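Local coordinates for protein rhamnosidase B (Bacillus sp., PDB 2OKX) that probably hydrolyses terminal alpha-L-rhamnose residues from glycosides, as a glycoside hydrolase of family 78, at residues 639-647 / 880-888; 891-902 / 912-920. One frame throughout, in Å; residues are numbered along the deposited sequence.

Interaction 1 of 2, residues 639-647 / 880-888; sequences EYAAHTGNE and KRGADGWRT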
# COMPACT_ATOMS: atom_id res chain seq x y z
N GLU A 639 22.68 -7.51 -0.89
CA GLU A 639 22.91 -6.22 -1.53
C GLU A 639 23.08 -5.10 -0.51
O GLU A 639 23.88 -4.20 -0.72
CB GLU A 639 21.78 -5.92 -2.52
CG GLU A 639 21.87 -6.79 -3.76
CD GLU A 639 20.67 -6.67 -4.68
OE1 GLU A 639 20.80 -7.06 -5.86
OE2 GLU A 639 19.61 -6.20 -4.24
N TYR A 640 22.34 -5.17 0.59
CA TYR A 640 22.45 -4.15 1.62
C TYR A 640 23.80 -4.27 2.33
O TYR A 640 24.46 -3.27 2.61
CB TYR A 640 21.33 -4.31 2.66
CG TYR A 640 21.50 -3.40 3.85
CD1 TYR A 640 21.11 -2.06 3.81
CD2 TYR A 640 22.07 -3.88 5.03
CE1 TYR A 640 21.30 -1.22 4.90
CE2 TYR A 640 22.27 -3.05 6.13
CZ TYR A 640 21.88 -1.72 6.06
OH TYR A 640 22.06 -0.91 7.16
N ALA A 641 24.18 -5.50 2.64
CA ALA A 641 25.45 -5.75 3.31
C ALA A 641 26.62 -5.29 2.45
O ALA A 641 27.59 -4.72 2.96
CB ALA A 641 25.59 -7.24 3.63
N ALA A 642 26.53 -5.52 1.15
CA ALA A 642 27.59 -5.11 0.23
C ALA A 642 27.61 -3.60 0.01
O ALA A 642 28.67 -2.99 -0.11
CB ALA A 642 27.43 -5.83 -1.11
N HIS A 643 26.42 -3.00 -0.02
CA HIS A 643 26.28 -1.56 -0.22
C HIS A 643 26.92 -0.78 0.91
O HIS A 643 27.71 0.15 0.69
CB HIS A 643 24.80 -1.19 -0.32
CG HIS A 643 24.56 0.28 -0.49
ND1 HIS A 643 24.80 0.94 -1.67
CD2 HIS A 643 24.10 1.21 0.38
CE1 HIS A 643 24.50 2.22 -1.52
NE2 HIS A 643 24.07 2.41 -0.29
N THR A 644 26.57 -1.16 2.14
CA THR A 644 27.06 -0.49 3.33
C THR A 644 28.38 -1.02 3.86
O THR A 644 29.10 -0.31 4.55
CB THR A 644 26.04 -0.59 4.47
OG1 THR A 644 25.88 -1.97 4.84
CG2 THR A 644 24.69 -0.03 4.04
N GLY A 645 28.68 -2.28 3.54
CA GLY A 645 29.90 -2.89 4.04
C GLY A 645 29.70 -3.14 5.53
O GLY A 645 30.67 -3.24 6.29
N ASN A 646 28.44 -3.25 5.94
CA ASN A 646 28.08 -3.47 7.34
C ASN A 646 28.14 -4.96 7.71
O ASN A 646 27.13 -5.66 7.67
CB ASN A 646 26.68 -2.90 7.60
CG ASN A 646 26.32 -2.88 9.08
OD1 ASN A 646 25.34 -2.26 9.47
ND2 ASN A 646 27.12 -3.56 9.90
N GLU A 647 29.33 -5.42 8.08
CA GLU A 647 29.53 -6.81 8.47
C GLU A 647 28.73 -7.19 9.71
O GLU A 647 28.29 -8.34 9.84
CB GLU A 647 31.02 -7.08 8.71
CG GLU A 647 31.82 -7.26 7.43
CD GLU A 647 33.31 -7.43 7.68
OE1 GLU A 647 34.03 -7.88 6.76
OE2 GLU A 647 33.77 -7.10 8.80
N LYS A 880 29.13 2.26 -10.89
CA LYS A 880 28.87 0.99 -10.21
C LYS A 880 29.75 0.81 -8.98
O LYS A 880 30.91 1.24 -8.96
CB LYS A 880 29.13 -0.19 -11.16
CG LYS A 880 28.08 -0.38 -12.23
CD LYS A 880 28.36 -1.65 -13.03
CE LYS A 880 27.28 -1.91 -14.06
NZ LYS A 880 27.57 -3.17 -14.80
N ARG A 881 29.19 0.18 -7.95
CA ARG A 881 29.92 -0.09 -6.70
C ARG A 881 31.04 -1.06 -7.07
O ARG A 881 30.79 -2.07 -7.74
CB ARG A 881 28.98 -0.73 -5.68
CG ARG A 881 29.52 -0.79 -4.24
CD ARG A 881 28.61 -1.63 -3.33
NE ARG A 881 28.69 -3.05 -3.66
CZ ARG A 881 27.77 -3.73 -4.35
NH1 ARG A 881 27.95 -5.02 -4.60
NH2 ARG A 881 26.67 -3.12 -4.77
N GLY A 882 32.27 -0.78 -6.63
CA GLY A 882 33.39 -1.65 -6.95
C GLY A 882 33.89 -2.56 -5.85
O GLY A 882 34.63 -3.51 -6.10
N ALA A 883 33.51 -2.25 -4.61
CA ALA A 883 33.88 -3.05 -3.45
C ALA A 883 32.84 -2.73 -2.39
O ALA A 883 32.15 -1.72 -2.49
CB ALA A 883 35.27 -2.66 -2.93
N ASP A 884 32.72 -3.59 -1.39
CA ASP A 884 31.75 -3.36 -0.34
C ASP A 884 31.94 -1.98 0.28
O ASP A 884 33.07 -1.50 0.44
CB ASP A 884 31.84 -4.44 0.74
CG ASP A 884 31.40 -5.80 0.23
OD1 ASP A 884 31.39 -6.76 1.03
OD2 ASP A 884 31.06 -5.91 -0.97
N GLY A 885 30.82 -1.33 0.60
CA GLY A 885 30.86 -0.01 1.19
C GLY A 885 31.36 1.06 0.24
O GLY A 885 31.72 2.15 0.67
N TRP A 886 31.38 0.76 -1.05
CA TRP A 886 31.84 1.70 -2.06
C TRP A 886 33.27 2.19 -1.81
O TRP A 886 33.60 3.33 -2.12
CB TRP A 886 30.90 2.90 -2.16
CG TRP A 886 29.52 2.54 -2.64
CD1 TRP A 886 28.57 1.86 -1.95
CD2 TRP A 886 28.97 2.79 -3.94
NE1 TRP A 886 27.45 1.67 -2.73
CE2 TRP A 886 27.67 2.23 -3.96
CE3 TRP A 886 29.45 3.44 -5.09
CZ2 TRP A 886 26.84 2.30 -5.09
CZ3 TRP A 886 28.62 3.50 -6.22
CH2 TRP A 886 27.33 2.93 -6.21
N ARG A 887 34.12 1.32 -1.26
CA ARG A 887 35.51 1.68 -1.01
C ARG A 887 36.21 1.92 -2.34
O ARG A 887 37.21 2.63 -2.42
CB ARG A 887 36.21 0.59 -0.20
CG ARG A 887 35.73 0.51 1.26
CD ARG A 887 36.52 -0.52 2.06
NE ARG A 887 36.09 -0.63 3.45
CZ ARG A 887 34.97 -1.22 3.86
NH1 ARG A 887 34.68 -1.26 5.16
NH2 ARG A 887 34.15 -1.80 2.99
N THR A 888 35.69 1.31 -3.40
CA THR A 888 36.21 1.54 -4.74
C THR A 888 34.98 1.67 -5.64
O THR A 888 33.92 1.14 -5.33
CB THR A 888 37.09 0.37 -5.26
OG1 THR A 888 36.26 -0.69 -5.73
CG2 THR A 888 38.00 -0.16 -4.16
O HOH W 1 25.09 -0.78 -3.73
O HOH W 2 32.98 -2.08 7.12
O HOH W 3 33.17 -3.99 5.25
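Gly885 N donates to Ala642 O at the C-terminal end of helix 627-644, a bond of 2.8 Å that is fairly straight at the hydrogen (161°). Packing is closest here: the same carbonyl oxygen also takes a CA-H...O contact from Asp884, and Gly885 CA comes within 3.2 Å of His643 O, so the last turn of the helix meets mainly the backbone of Asp884 and Gly885. Gly645 and Gly885 both have positive phi, and a CB on Gly645 would crowd Arg887 NH2 and Gly885 N.

Beside this, Trp886 brings its indole NE1 to 2.9 Å from His643 ND1, the two rings standing nearly perpendicular (84°). The imidazole reaches the indole because its CG lies anti to the backbone N (chi1 178°); Tyr588 stacks on it. Arg881 lays its CG over a face of the indole, while its chain, bent at chi3, sets one guanidinium face against Ala642 CB; Asp884 OD2 touches the same methyl, at 3.6 Å. One water joins His643 ND1 to Arg881 NH2.

The other flank is looser. Gly645 O and Arg887 NH1 do not meet: one water bridges them at 2.7 Å on each side, and a second bonds Gly645 O but reaches Arg887 NH1 only weakly.

The arrangement is a helix C-terminus docked on a glycine-containing loop, where the helical (alpha/alpha)6-barrel domain, probably the catalytic one as in other family 78 rhamnosidases, abuts the C-terminal beta domain.

Interaction 2 of 2, residues 891-902 / 912-920; sequences IAPQPCDLTWAE and HIAVSWEFV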
# COMPACT_ATOMS: atom_id res chain seq x y z
N ILE A 891 33.87 3.15 -12.93
CA ILE A 891 33.21 4.09 -13.83
C ILE A 891 33.39 3.55 -15.24
O ILE A 891 34.50 3.54 -15.78
CB ILE A 891 33.85 5.50 -13.73
CG1 ILE A 891 33.81 6.01 -12.29
CG2 ILE A 891 33.10 6.47 -14.65
CD1 ILE A 891 32.41 6.11 -11.68
N ALA A 892 32.29 3.10 -15.84
CA ALA A 892 32.33 2.54 -17.19
C ALA A 892 31.08 2.94 -17.95
O ALA A 892 30.11 2.19 -18.03
CB ALA A 892 32.43 1.01 -17.11
N PRO A 893 31.08 4.15 -18.54
CA PRO A 893 29.94 4.66 -19.30
C PRO A 893 29.58 3.80 -20.51
O PRO A 893 30.44 3.15 -21.10
CB PRO A 893 30.40 6.06 -19.72
CG PRO A 893 31.41 6.44 -18.67
CD PRO A 893 32.17 5.14 -18.50
N GLN A 894 28.29 3.80 -20.85
CA GLN A 894 27.76 3.10 -22.01
C GLN A 894 26.78 4.10 -22.62
O GLN A 894 25.56 3.99 -22.43
CB GLN A 894 27.03 1.81 -21.61
CG GLN A 894 27.95 0.71 -21.07
CD GLN A 894 29.04 0.30 -22.06
OE1 GLN A 894 30.01 -0.35 -21.69
NE2 GLN A 894 28.87 0.68 -23.32
N PRO A 895 27.30 5.11 -23.34
CA PRO A 895 26.50 6.16 -23.98
C PRO A 895 25.43 5.69 -24.96
O PRO A 895 24.42 6.38 -25.15
CB PRO A 895 27.56 7.02 -24.67
CG PRO A 895 28.78 6.82 -23.81
CD PRO A 895 28.74 5.34 -23.55
N CYS A 896 25.65 4.53 -25.58
CA CYS A 896 24.69 4.02 -26.55
C CYS A 896 24.50 5.12 -27.59
O CYS A 896 25.48 5.56 -28.21
CB CYS A 896 23.36 3.68 -25.88
SG CYS A 896 23.51 2.41 -24.61
N ASP A 897 23.27 5.59 -27.78
CA ASP A 897 23.03 6.64 -28.77
C ASP A 897 22.91 8.05 -28.19
O ASP A 897 22.45 8.97 -28.87
CB ASP A 897 21.78 6.32 -29.60
CG ASP A 897 20.54 6.07 -28.74
OD1 ASP A 897 19.51 5.68 -29.32
OD2 ASP A 897 20.60 6.26 -27.50
N LEU A 898 23.32 8.22 -26.94
CA LEU A 898 23.25 9.52 -26.28
C LEU A 898 24.48 10.37 -26.60
O LEU A 898 25.56 9.84 -26.87
CB LEU A 898 23.16 9.32 -24.76
CG LEU A 898 22.00 8.45 -24.27
CD1 LEU A 898 22.09 8.30 -22.75
CD2 LEU A 898 20.66 9.09 -24.67
N THR A 899 24.33 11.70 -26.58
CA THR A 899 25.46 12.58 -26.87
C THR A 899 26.11 13.08 -25.58
O THR A 899 27.28 13.47 -25.58
CB THR A 899 25.05 13.77 -27.74
OG1 THR A 899 23.97 14.48 -27.13
CG2 THR A 899 24.62 13.29 -29.12
N TRP A 900 25.35 13.05 -24.49
CA TRP A 900 25.87 13.47 -23.19
C TRP A 900 24.98 12.95 -22.07
O TRP A 900 23.83 12.57 -22.30
CB TRP A 900 25.98 15.00 -23.08
CG TRP A 900 24.67 15.76 -23.20
CD1 TRP A 900 24.12 16.25 -24.35
CD2 TRP A 900 23.75 16.07 -22.14
NE1 TRP A 900 22.91 16.85 -24.07
CE2 TRP A 900 22.66 16.75 -22.73
CE3 TRP A 900 23.75 15.83 -20.76
CZ2 TRP A 900 21.57 17.21 -21.97
CZ3 TRP A 900 22.66 16.29 -20.01
CH2 TRP A 900 21.59 16.96 -20.62
N ALA A 901 25.53 12.92 -20.86
CA ALA A 901 24.79 12.48 -19.68
C ALA A 901 25.57 12.92 -18.46
O ALA A 901 26.79 13.13 -18.52
CB ALA A 901 24.62 10.97 -19.68
N GLU A 902 24.87 13.07 -17.34
CA GLU A 902 25.52 13.46 -16.11
C GLU A 902 24.63 13.09 -14.94
O GLU A 902 23.41 12.98 -15.08
CB GLU A 902 25.82 14.96 -16.12
CG GLU A 902 24.61 15.84 -16.38
CD GLU A 902 24.99 17.19 -16.93
OE1 GLU A 902 24.56 18.21 -16.36
OE2 GLU A 902 25.73 17.23 -17.95
N HIS A 912 29.54 11.84 -2.30
CA HIS A 912 28.90 11.29 -3.48
C HIS A 912 29.88 11.07 -4.63
O HIS A 912 31.04 11.46 -4.55
CB HIS A 912 27.78 12.21 -3.96
CG HIS A 912 28.25 13.56 -4.41
ND1 HIS A 912 29.42 13.74 -5.11
CD2 HIS A 912 27.71 14.79 -4.26
CE1 HIS A 912 29.58 15.02 -5.38
NE2 HIS A 912 28.55 15.68 -4.88
N ILE A 913 29.37 10.44 -5.68
CA ILE A 913 30.14 10.18 -6.89
C ILE A 913 29.42 11.00 -7.97
O ILE A 913 28.25 10.74 -8.26
CB ILE A 913 30.09 8.70 -7.31
CG1 ILE A 913 30.57 7.80 -6.17
CG2 ILE A 913 30.95 8.49 -8.54
CD1 ILE A 913 32.04 7.95 -5.83
N ALA A 914 30.09 11.99 -8.54
CA ALA A 914 29.48 12.80 -9.58
C ALA A 914 30.19 12.49 -10.90
O ALA A 914 31.42 12.48 -10.96
CB ALA A 914 29.60 14.28 -9.25
N VAL A 915 29.41 12.22 -11.94
CA VAL A 915 29.98 11.90 -13.24
C VAL A 915 29.27 12.64 -14.37
O VAL A 915 28.05 12.77 -14.37
CB VAL A 915 29.87 10.38 -13.53
CG1 VAL A 915 30.27 10.09 -14.98
CG2 VAL A 915 30.76 9.60 -12.57
N SER A 916 30.05 13.14 -15.32
CA SER A 916 29.46 13.81 -16.47
C SER A 916 30.31 13.48 -17.68
O SER A 916 31.54 13.37 -17.57
CB SER A 916 29.43 15.33 -16.26
OG SER A 916 30.73 15.89 -16.31
N TRP A 917 29.67 13.29 -18.82
CA TRP A 917 30.40 13.02 -20.05
C TRP A 917 29.62 13.48 -21.26
O TRP A 917 28.40 13.65 -21.21
CB TRP A 917 30.76 11.53 -20.19
CG TRP A 917 29.66 10.52 -19.95
CD1 TRP A 917 29.54 9.69 -18.86
CD2 TRP A 917 28.59 10.17 -20.84
NE1 TRP A 917 28.46 8.85 -19.03
CE2 TRP A 917 27.86 9.12 -20.23
CE3 TRP A 917 28.18 10.64 -22.09
CZ2 TRP A 917 26.74 8.53 -20.83
CZ3 TRP A 917 27.06 10.06 -22.69
CH2 TRP A 917 26.36 9.02 -22.06
N GLU A 918 30.34 13.73 -22.35
CA GLU A 918 29.72 14.15 -23.59
C GLU A 918 30.70 13.91 -24.72
O GLU A 918 31.91 13.96 -24.52
CB GLU A 918 29.35 15.63 -23.53
CG GLU A 918 30.51 16.59 -23.65
CD GLU A 918 30.07 18.03 -23.54
OE1 GLU A 918 29.75 18.47 -22.41
OE2 GLU A 918 30.02 18.73 -24.57
N PHE A 919 30.18 13.62 -25.91
CA PHE A 919 31.05 13.41 -27.06
C PHE A 919 31.46 14.78 -27.58
O PHE A 919 30.60 15.62 -27.85
CB PHE A 919 30.34 12.63 -28.17
CG PHE A 919 30.26 11.16 -27.90
CD1 PHE A 919 29.15 10.60 -27.28
CD2 PHE A 919 31.32 10.32 -28.26
CE1 PHE A 919 29.09 9.23 -27.01
CE2 PHE A 919 31.28 8.96 -27.99
CZ PHE A 919 30.16 8.41 -27.37
N VAL A 920 32.76 15.02 -27.70
CA VAL A 920 33.25 16.31 -28.18
C VAL A 920 33.53 16.23 -29.68
O VAL A 920 33.65 17.25 -30.35
CB VAL A 920 34.53 16.74 -27.44
CG1 VAL A 920 34.23 16.90 -25.96
CG2 VAL A 920 35.63 15.70 -27.65
O HOH W 4 27.50 16.03 -19.66
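Strands 900-902 and 912-919 run antiparallel (175°), Ala901 and Trp917 forming a hydrogen-bonded pair through Ala901 N to Trp917 O and Trp917 N to Ala901 O, with Phe919 N adding a 2.9 Å bond to Thr899 O. On the face bearing Trp900, Glu902, Ser916 and Glu918, contact is mostly CB against CB, as between Trp900 and Glu918 (3.5 Å).

On the other face the indole of Trp917 dominates, beside Ala901. Its CG sits between the backbone N and the carbonyl carbon (chi1 48°), which lays the indole across Ala901: the methyl CB stands 3.6 Å from the centroid of the six-membered ring. Over the opposite face Pro895 CG makes a second CH-pi contact, 3.9 Å from that centroid. Pro893 CB lies obliquely near NE1, whose proton goes to Leu877 O. Phe919 turns its ring edge to Leu898 O and to Pro895, CE1 lying 3.6 Å from Pro895 CB. A leucine in place of Trp917 would probably leave a gap between Pro895 and Ala901 and Leu877 O without its donor.

Backbone bonds thus set the hairpin register, while CH-pi and apolar contacts hold the incoming 893-898 segment against the sheet, the Trp917 indole N-H being satisfied by Leu877 O.

The centres of the two interactions lie about 23 Å apart, and they follow each other in series: interaction 1 closes at 888, and interaction 2 opens at 891 and ends at 920. Strand 888-891 links them, pairing with 879-881 and 936-939. Interaction 1 spans 232 intervening residues to bring helix 627-644 against the loop between strands 879-881 and 888-891 of the C-terminal beta domain. Interaction 2 is local, joining the hairpin 900-906 and 912-921, part of a five-stranded sheet whose edge strand 538-541 comes from much earlier in the chain, to the segment 893-898 that leads into it. The first ties the beta domain to the helical one; the second shapes a sheet that also reaches back along the chain.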